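Local coordinates for protein uracil-dna glycosylase (Deinococcus radiodurans, PDB 4UQM) that belongs to the uracil-DNA glycosylase superfamily, a family of alpha/beta proteins, and has a four-stranded parallel sheet flanked by helices, with nucleic acid bound, at residues E42-D45 and F46-E50; E161-T164 and D165-K169; G217-P220 and F221-T224. The protein carries 1 engineered substitution. All coordinates share one frame; numbering follows the deposited sequence.

Contact 1 (E42-D45 and F46-E50)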
loop_
_atom_site.group_PDB
_atom_site.type_symbol
_atom_site.label_atom_id
_atom_site.label_comp_id
_atom_site.label_asym_id
_atom_site.label_seq_id
_atom_site.Cartn_x
_atom_site.Cartn_y
_atom_site.Cartn_z
ATOM N N GLU A 42 -10.910 19.676 -0.984
ATOM C CA GLU A 42 -9.863 20.464 -0.302
ATOM C C GLU A 42 -8.486 19.811 -0.421
ATOM O O GLU A 42 -7.501 20.509 -0.679
ATOM C CB GLU A 42 -10.203 20.730 1.165
ATOM C CG GLU A 42 -11.410 21.639 1.385
ATOM C CD GLU A 42 -11.363 22.971 0.642
ATOM O OE1 GLU A 42 -10.293 23.596 0.584
ATOM O OE2 GLU A 42 -12.403 23.420 0.102
ATOM N N LEU A 43 -8.434 18.499 -0.244
ATOM C CA LEU A 43 -7.183 17.768 -0.461
ATOM C C LEU A 43 -6.685 17.974 -1.899
ATOM O O LEU A 43 -5.519 18.302 -2.121
ATOM C CB LEU A 43 -7.417 16.284 -0.234
ATOM C CG LEU A 43 -6.313 15.299 -0.681
ATOM C CD1 LEU A 43 -5.046 15.517 0.123
ATOM C CD2 LEU A 43 -6.843 13.889 -0.584
ATOM N N THR A 44 -7.588 17.836 -2.869
ATOM C CA THR A 44 -7.206 18.006 -4.285
ATOM C C THR A 44 -6.648 19.414 -4.562
ATOM O O THR A 44 -5.608 19.595 -5.218
ATOM C CB THR A 44 -8.395 17.661 -5.182
ATOM O OG1 THR A 44 -8.714 16.276 -5.018
ATOM C CG2 THR A 44 -8.089 17.931 -6.636
ATOM N N ASP A 45 -7.297 20.420 -3.984
ATOM C CA ASP A 45 -6.858 21.807 -4.209
ATOM C C ASP A 45 -5.481 22.018 -3.603
ATOM O O ASP A 45 -4.632 22.694 -4.182
ATOM C CB ASP A 45 -7.827 22.822 -3.599
ATOM C CG ASP A 45 -9.082 23.002 -4.405
ATOM O OD1 ASP A 45 -9.154 22.617 -5.593
ATOM O OD2 ASP A 45 -10.005 23.541 -3.810
ATOM N N PHE A 46 -5.253 21.438 -2.427
ATOM C CA PHE A 46 -3.926 21.553 -1.800
ATOM C C PHE A 46 -2.863 20.870 -2.651
ATOM O O PHE A 46 -1.782 21.401 -2.843
ATOM C CB PHE A 46 -3.993 20.947 -0.380
ATOM C CG PHE A 46 -2.632 20.678 0.264
ATOM C CD1 PHE A 46 -1.826 21.725 0.683
ATOM C CD2 PHE A 46 -2.147 19.388 0.329
ATOM C CE1 PHE A 46 -0.545 21.435 1.285
ATOM C CE2 PHE A 46 -0.887 19.094 0.923
ATOM C CZ PHE A 46 -0.114 20.146 1.346
ATOM N N LEU A 47 -3.164 19.686 -3.146
ATOM C CA LEU A 47 -2.202 18.946 -3.964
ATOM C C LEU A 47 -1.908 19.678 -5.286
ATOM O O LEU A 47 -0.799 19.659 -5.735
ATOM C CB LEU A 47 -2.702 17.515 -4.263
ATOM C CG LEU A 47 -2.761 16.653 -3.011
ATOM C CD1 LEU A 47 -3.299 15.315 -3.408
ATOM C CD2 LEU A 47 -1.406 16.545 -2.297
ATOM N N ARG A 48 -2.898 20.329 -5.893
ATOM C CA ARG A 48 -2.616 21.129 -7.071
ATOM C C ARG A 48 -1.629 22.285 -6.786
ATOM O O ARG A 48 -0.696 22.528 -7.530
ATOM C CB ARG A 48 -3.918 21.625 -7.661
ATOM C CG ARG A 48 -4.722 20.496 -8.283
ATOM C CD ARG A 48 -6.140 20.952 -8.600
ATOM N NE ARG A 48 -6.940 19.848 -9.114
ATOM C CZ ARG A 48 -8.229 19.932 -9.438
ATOM N NH1 ARG A 48 -8.902 21.085 -9.314
ATOM N NH2 ARG A 48 -8.861 18.841 -9.858
ATOM N N GLN A 49 -1.799 22.933 -5.645
ATOM C CA GLN A 49 -0.855 23.975 -5.223
ATOM C C GLN A 49 0.518 23.402 -4.966
ATOM O O GLN A 49 1.551 23.981 -5.375
ATOM C CB GLN A 49 -1.361 24.687 -3.957
ATOM C CG GLN A 49 -2.377 25.777 -4.168
ATOM C CD GLN A 49 -1.713 27.028 -4.765
ATOM O OE1 GLN A 49 -0.490 27.113 -4.864
ATOM N NE2 GLN A 49 -2.493 27.933 -5.181
ATOM N N GLU A 50 0.537 22.256 -4.298
ATOM C CA GLU A 50 1.815 21.613 -4.018
ATOM C C GLU A 50 2.574 21.224 -5.298
ATOM O O GLU A 50 3.790 21.427 -5.418
ATOM C CB GLU A 50 1.641 20.380 -3.127
ATOM C CG GLU A 50 1.336 20.721 -1.675
ATOM C CD GLU A 50 2.616 21.009 -0.878
ATOM O OE1 GLU A 50 3.481 20.139 -0.843
ATOM O OE2 GLU A 50 2.798 22.137 -0.348
HETATM O O HOH W 1 -7.551 23.749 -7.758
#

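Contact 2 (E161-T164 and D165-K169)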
loop_
_atom_site.group_PDB
_atom_site.type_symbol
_atom_site.label_atom_id
_atom_site.label_comp_id
_atom_site.label_asym_id
_atom_site.label_seq_id
_atom_site.Cartn_x
_atom_site.Cartn_y
_atom_site.Cartn_z
ATOM N N GLU A 161 -5.712 10.790 4.869
ATOM C CA GLU A 161 -6.092 9.785 5.869
ATOM C C GLU A 161 -7.563 9.485 5.876
ATOM O O GLU A 161 -7.933 8.327 6.085
ATOM C CB GLU A 161 -5.645 10.215 7.271
ATOM C CG GLU A 161 -4.133 10.249 7.473
ATOM C CD GLU A 161 -3.418 11.517 7.025
ATOM O OE1 GLU A 161 -4.046 12.419 6.389
ATOM O OE2 GLU A 161 -2.195 11.630 7.355
ATOM N N HIS A 162 -8.409 10.468 5.562
ATOM C CA HIS A 162 -9.841 10.181 5.453
ATOM C C HIS A 162 -10.096 9.266 4.255
ATOM O O HIS A 162 -10.923 8.377 4.304
ATOM C CB HIS A 162 -10.610 11.479 5.258
ATOM C CG HIS A 162 -10.575 12.387 6.430
ATOM N ND1 HIS A 162 -10.981 11.984 7.681
ATOM C CD2 HIS A 162 -10.250 13.694 6.534
ATOM C CE1 HIS A 162 -10.880 13.009 8.519
ATOM N NE2 HIS A 162 -10.407 14.050 7.850
ATOM N N PHE A 163 -9.413 9.532 3.156
ATOM C CA PHE A 163 -9.588 8.712 1.951
ATOM C C PHE A 163 -9.072 7.284 2.178
ATOM O O PHE A 163 -9.763 6.309 1.830
ATOM C CB PHE A 163 -8.857 9.338 0.786
ATOM C CG PHE A 163 -8.973 8.527 -0.483
ATOM C CD1 PHE A 163 -10.150 8.557 -1.217
ATOM C CD2 PHE A 163 -7.947 7.663 -0.870
ATOM C CE1 PHE A 163 -10.285 7.746 -2.341
ATOM C CE2 PHE A 163 -8.068 6.875 -1.997
ATOM C CZ PHE A 163 -9.226 6.933 -2.761
ATOM N N THR A 164 -7.893 7.138 2.767
ATOM C CA THR A 164 -7.411 5.784 3.002
ATOM C C THR A 164 -8.180 5.089 4.133
ATOM O O THR A 164 -8.302 3.865 4.109
ATOM C CB THR A 164 -5.888 5.703 3.183
ATOM O OG1 THR A 164 -5.508 6.509 4.277
ATOM C CG2 THR A 164 -5.197 6.129 1.925
ATOM N N ASP A 165 -8.778 5.825 5.069
ATOM C CA ASP A 165 -9.804 5.202 5.972
ATOM C C ASP A 165 -10.934 4.572 5.155
ATOM O O ASP A 165 -11.381 3.470 5.443
ATOM C CB ASP A 165 -10.452 6.238 6.921
ATOM C CG ASP A 165 -9.557 6.665 8.109
ATOM O OD1 ASP A 165 -8.505 6.036 8.343
ATOM O OD2 ASP A 165 -10.005 7.626 8.788
ATOM N N ALA A 166 -11.434 5.302 4.148
ATOM C CA ALA A 166 -12.529 4.797 3.327
ATOM C C ALA A 166 -12.125 3.550 2.548
ATOM O O ALA A 166 -12.935 2.607 2.412
ATOM C CB ALA A 166 -13.064 5.891 2.399
ATOM N N VAL A 167 -10.885 3.492 2.093
ATOM C CA VAL A 167 -10.392 2.293 1.400
ATOM C C VAL A 167 -10.356 1.102 2.362
ATOM O O VAL A 167 -10.882 0.033 2.057
ATOM C CB VAL A 167 -9.025 2.535 0.763
ATOM C CG1 VAL A 167 -8.420 1.242 0.204
ATOM C CG2 VAL A 167 -9.079 3.610 -0.331
ATOM N N ILE A 168 -9.788 1.313 3.543
ATOM C CA ILE A 168 -9.752 0.301 4.624
ATOM C C ILE A 168 -11.157 -0.167 4.946
ATOM O O ILE A 168 -11.416 -1.361 5.038
ATOM C CB ILE A 168 -9.139 0.891 5.913
ATOM C CG1 ILE A 168 -7.621 1.094 5.772
ATOM C CG2 ILE A 168 -9.486 0.035 7.149
ATOM C CD1 ILE A 168 -6.821 -0.188 5.856
ATOM N N LYS A 169 -12.090 0.780 5.136
ATOM C CA LYS A 169 -13.464 0.433 5.439
ATOM C C LYS A 169 -14.120 -0.406 4.337
ATOM O O LYS A 169 -14.863 -1.334 4.652
ATOM C CB LYS A 169 -14.314 1.684 5.738
ATOM C CG LYS A 169 -13.948 2.284 7.120
ATOM C CD LYS A 169 -14.754 3.538 7.392
ATOM C CE LYS A 169 -14.084 4.520 8.374
ATOM N NZ LYS A 169 -14.747 5.854 8.460
HETATM O O HOH W 2 -12.025 9.306 8.067
#

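Contact 3 (G217-P220 and F221-T224)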
loop_
_atom_site.group_PDB
_atom_site.type_symbol
_atom_site.label_atom_id
_atom_site.label_comp_id
_atom_site.label_asym_id
_atom_site.label_seq_id
_atom_site.Cartn_x
_atom_site.Cartn_y
_atom_site.Cartn_z
ATOM N N GLY A 217 12.081 -9.831 12.034
ATOM C CA GLY A 217 11.657 -10.931 12.942
ATOM C C GLY A 217 10.160 -11.013 13.189
ATOM O O GLY A 217 9.670 -11.941 13.881
ATOM N N THR A 218 9.377 -10.127 12.563
ATOM C CA THR A 218 7.952 -10.122 12.788
ATOM C C THR A 218 7.194 -11.119 11.884
ATOM O O THR A 218 6.004 -11.376 12.106
ATOM C CB THR A 218 7.367 -8.715 12.626
ATOM O OG1 THR A 218 7.680 -8.201 11.325
ATOM C CG2 THR A 218 7.950 -7.802 13.731
ATOM N N ARG A 219 7.883 -11.694 10.900
ATOM C CA ARG A 219 7.310 -12.796 10.072
ATOM C C ARG A 219 5.935 -12.534 9.498
ATOM O O ARG A 219 5.066 -13.369 9.586
ATOM C CB ARG A 219 7.288 -14.069 10.919
ATOM C CG ARG A 219 8.685 -14.491 11.332
ATOM C CD ARG A 219 8.765 -15.973 11.717
ATOM N NE ARG A 219 8.686 -16.784 10.492
ATOM C CZ ARG A 219 8.603 -18.097 10.371
ATOM N NH1 ARG A 219 8.642 -18.906 11.420
ATOM N NH2 ARG A 219 8.497 -18.606 9.149
ATOM N N PRO A 220 5.743 -11.389 8.850
ATOM C CA PRO A 220 4.390 -11.057 8.422
ATOM C C PRO A 220 3.935 -11.935 7.227
ATOM O O PRO A 220 2.747 -12.118 7.005
ATOM C CB PRO A 220 4.521 -9.591 8.039
ATOM C CG PRO A 220 5.942 -9.445 7.597
ATOM C CD PRO A 220 6.711 -10.318 8.527
ATOM N N PHE A 221 4.885 -12.401 6.436
ATOM C CA PHE A 221 4.600 -13.070 5.142
ATOM C C PHE A 221 4.080 -14.494 5.397
ATOM O O PHE A 221 3.033 -14.917 4.844
ATOM C CB PHE A 221 5.820 -12.999 4.228
ATOM C CG PHE A 221 6.377 -11.605 4.085
ATOM C CD1 PHE A 221 5.681 -10.621 3.353
ATOM C CD2 PHE A 221 7.527 -11.250 4.754
ATOM C CE1 PHE A 221 6.149 -9.319 3.263
ATOM C CE2 PHE A 221 8.014 -9.922 4.652
ATOM C CZ PHE A 221 7.290 -8.973 3.929
ATOM N N SER A 222 4.736 -15.193 6.318
ATOM C CA SER A 222 4.265 -16.499 6.716
ATOM C C SER A 222 2.978 -16.417 7.532
ATOM O O SER A 222 2.084 -17.239 7.358
ATOM C CB SER A 222 5.334 -17.275 7.472
ATOM O OG SER A 222 5.693 -16.603 8.644
ATOM N N LYS A 223 2.899 -15.455 8.442
ATOM C CA LYS A 223 1.665 -15.269 9.206
ATOM C C LYS A 223 0.494 -15.000 8.266
ATOM O O LYS A 223 -0.577 -15.569 8.426
ATOM C CB LYS A 223 1.810 -14.138 10.223
ATOM C CG LYS A 223 2.696 -14.506 11.381
ATOM C CD LYS A 223 2.978 -13.310 12.245
ATOM C CE LYS A 223 3.851 -13.661 13.433
ATOM N NZ LYS A 223 4.429 -12.430 14.023
ATOM N N THR A 224 0.731 -14.187 7.215
ATOM C CA THR A 224 -0.335 -13.907 6.246
ATOM C C THR A 224 -0.806 -15.196 5.564
ATOM O O THR A 224 -2.002 -15.446 5.434
ATOM C CB THR A 224 0.179 -12.876 5.215
ATOM O OG1 THR A 224 0.358 -11.628 5.872
ATOM C CG2 THR A 224 -0.804 -12.707 4.052
HETATM O O HOH W 3 7.172 -13.213 15.072
#

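Contact 1 (E42-D45 and F46-E50)
Thr-44 chi1 of -64° puts OG1 beside the backbone N and CG2 opposite that N, where the methyl meets Arg-48, whose chain runs extended from CG to NE. The methyl lies over one face of the guanidinium, offset toward the rim, with Thr-44 CG2 at 3.3 Å from Arg-48 NE. The bond from Thr-44 OG1 to Phe-40 O helps hold this rotation. Asp-45 OD1 comes obliquely to 4.0 Å from Arg-48 NH1. The oxygen sits off the guanidinium plane, beyond salt-bridge distance, and the attraction is of charge alone. A water in that plane, at the edge, joins the two groups. It donates to Asp-45 OD1 at 2.9 Å and accepts a weak bond from Arg-48 NH1 at 3.4 Å.

These are i to i+3 and i to i+4 contacts along the alpha-helix 38-53, at the protein surface. The backbone bond of the Thr-44 and Arg-48 pair runs from Arg-48 N to Thr-44 O, 2.9 Å. On a more buried side of the helix, Leu-43 CD1 meets Leu-47 CD1 at 3.9 Å, and both leucines rest on Trp-160 of helix 160-172. Phe-46 has Glu-50 CG over one ring face and meets the His-155 ring edge-to-face.

Contact 2 (E161-T164 and D165-K169)
Glu-161 O accepts the backbone N-H of Asp-165, with Asp-165 N at 2.8 Å from Glu-161 O. The same oxygen takes a weak bond from Lys-190 NZ. The Asp-165 carboxylate stands close by, since chi1 of -76° sets CG beside its own backbone N. This brings Asp-165 OD1 to 3.3 Å from Glu-161 O; both are acceptors, so no bond can form between them. The ammonium of Lys-190 probably eases that approach, as it also forms a salt bridge with Asp-165 OD1. Thr-164 OG1 is bonded to the same Lys-190 NZ and to Ala-143 O. Its chi1 of 59° places OG1 between the backbone N and the carbonyl carbon, from where it meets both partners.

The other carboxylate oxygen turns to water. One molecule donates to Asp-165 OD2 at 2.7 Å and lies in the His-162 ring plane, hydrogen-bonded at 2.9 Å to His-162 ND1.

An apolar pair lies on another side of the helix. Phe-163 and Val-167, one turn apart, meet obliquely through Phe-163 CE2 and Val-167 CG2 at 3.8 Å. The backbone bond from Val-167 N to Phe-163 O joins the same two residues.

Helix 160-172 lies on the connection between the parallel strands 138-142 and 179-183. Helix 25-35 packs against it, with Leu-31 and Glu-34 touching Phe-163 and Trp-27 touching Val-167, while Tyr-39 of helix 38-53 meets the His-162 ring edge-to-face.

Contact 3 (G217-P220 and F221-T224)
The Phe-221 ring carries Pro-220 CG over one face, offset toward the rim. This is a CH-pi contact, with CG of Pro-220 3.8 Å from the ring centroid of Phe-221 and 19° off the normal. Trp-238 meets the same ring edge-to-face. The other flat group, the Arg-219 guanidinium, has Ser-222 OG oblique to it, with no hydrogen bond between them. Instead Asp-118 OD1 receives both, as a salt bridge from Arg-219 NE and a hydrogen bond from Ser-222 OG.

Arg-219 is the N-cap of helix 220-230 and Pro-220 opens the first turn. Lys-223 N donates to Arg-219 O at 3.2 Å. The side chain of Lys-223, extended beyond CG, runs back past that carbonyl until NZ bonds Thr-218 O at 2.7 Å. A water accepts from Lys-223 NZ and donates to Gly-217 O. Pro-220 O is held twice from opposite faces of its plane, by Thr-224 OG1 at 2.7 Å and by Thr-224 N at 2.9 Å.

Helix 106-118 covers the Phe-221 side through Ile-111, Glu-114 and Leu-115. On the sheet, Ile-202 of strand 200-204 touches Pro-220, Lys-223 and Thr-224, and Thr-224 also reaches Val-179 and Ile-181 of strand 179-183.

All three contacts are local, each within one helix or at its start. Contact 1 is a surface contact, while contacts 2 and 3 are partly buried and lie closer to the chain centre. Contacts 1 and 2 belong to different helices that meet through Trp-160 and through the His-162 and Tyr-39 rings; their nearest atoms are about 5 Å apart. Contact 3 lies on the opposite side of the chain's centre from contact 1, with centres about 37 Å apart. The chemistry follows the setting. At 42-50 a methyl packs on a guanidinium, which a water bridges weakly to a carboxylate. At 161-169 a lysine-aspartate salt bridge adjoins an apolar pair. At 217-224 side chains close on backbone carbonyls.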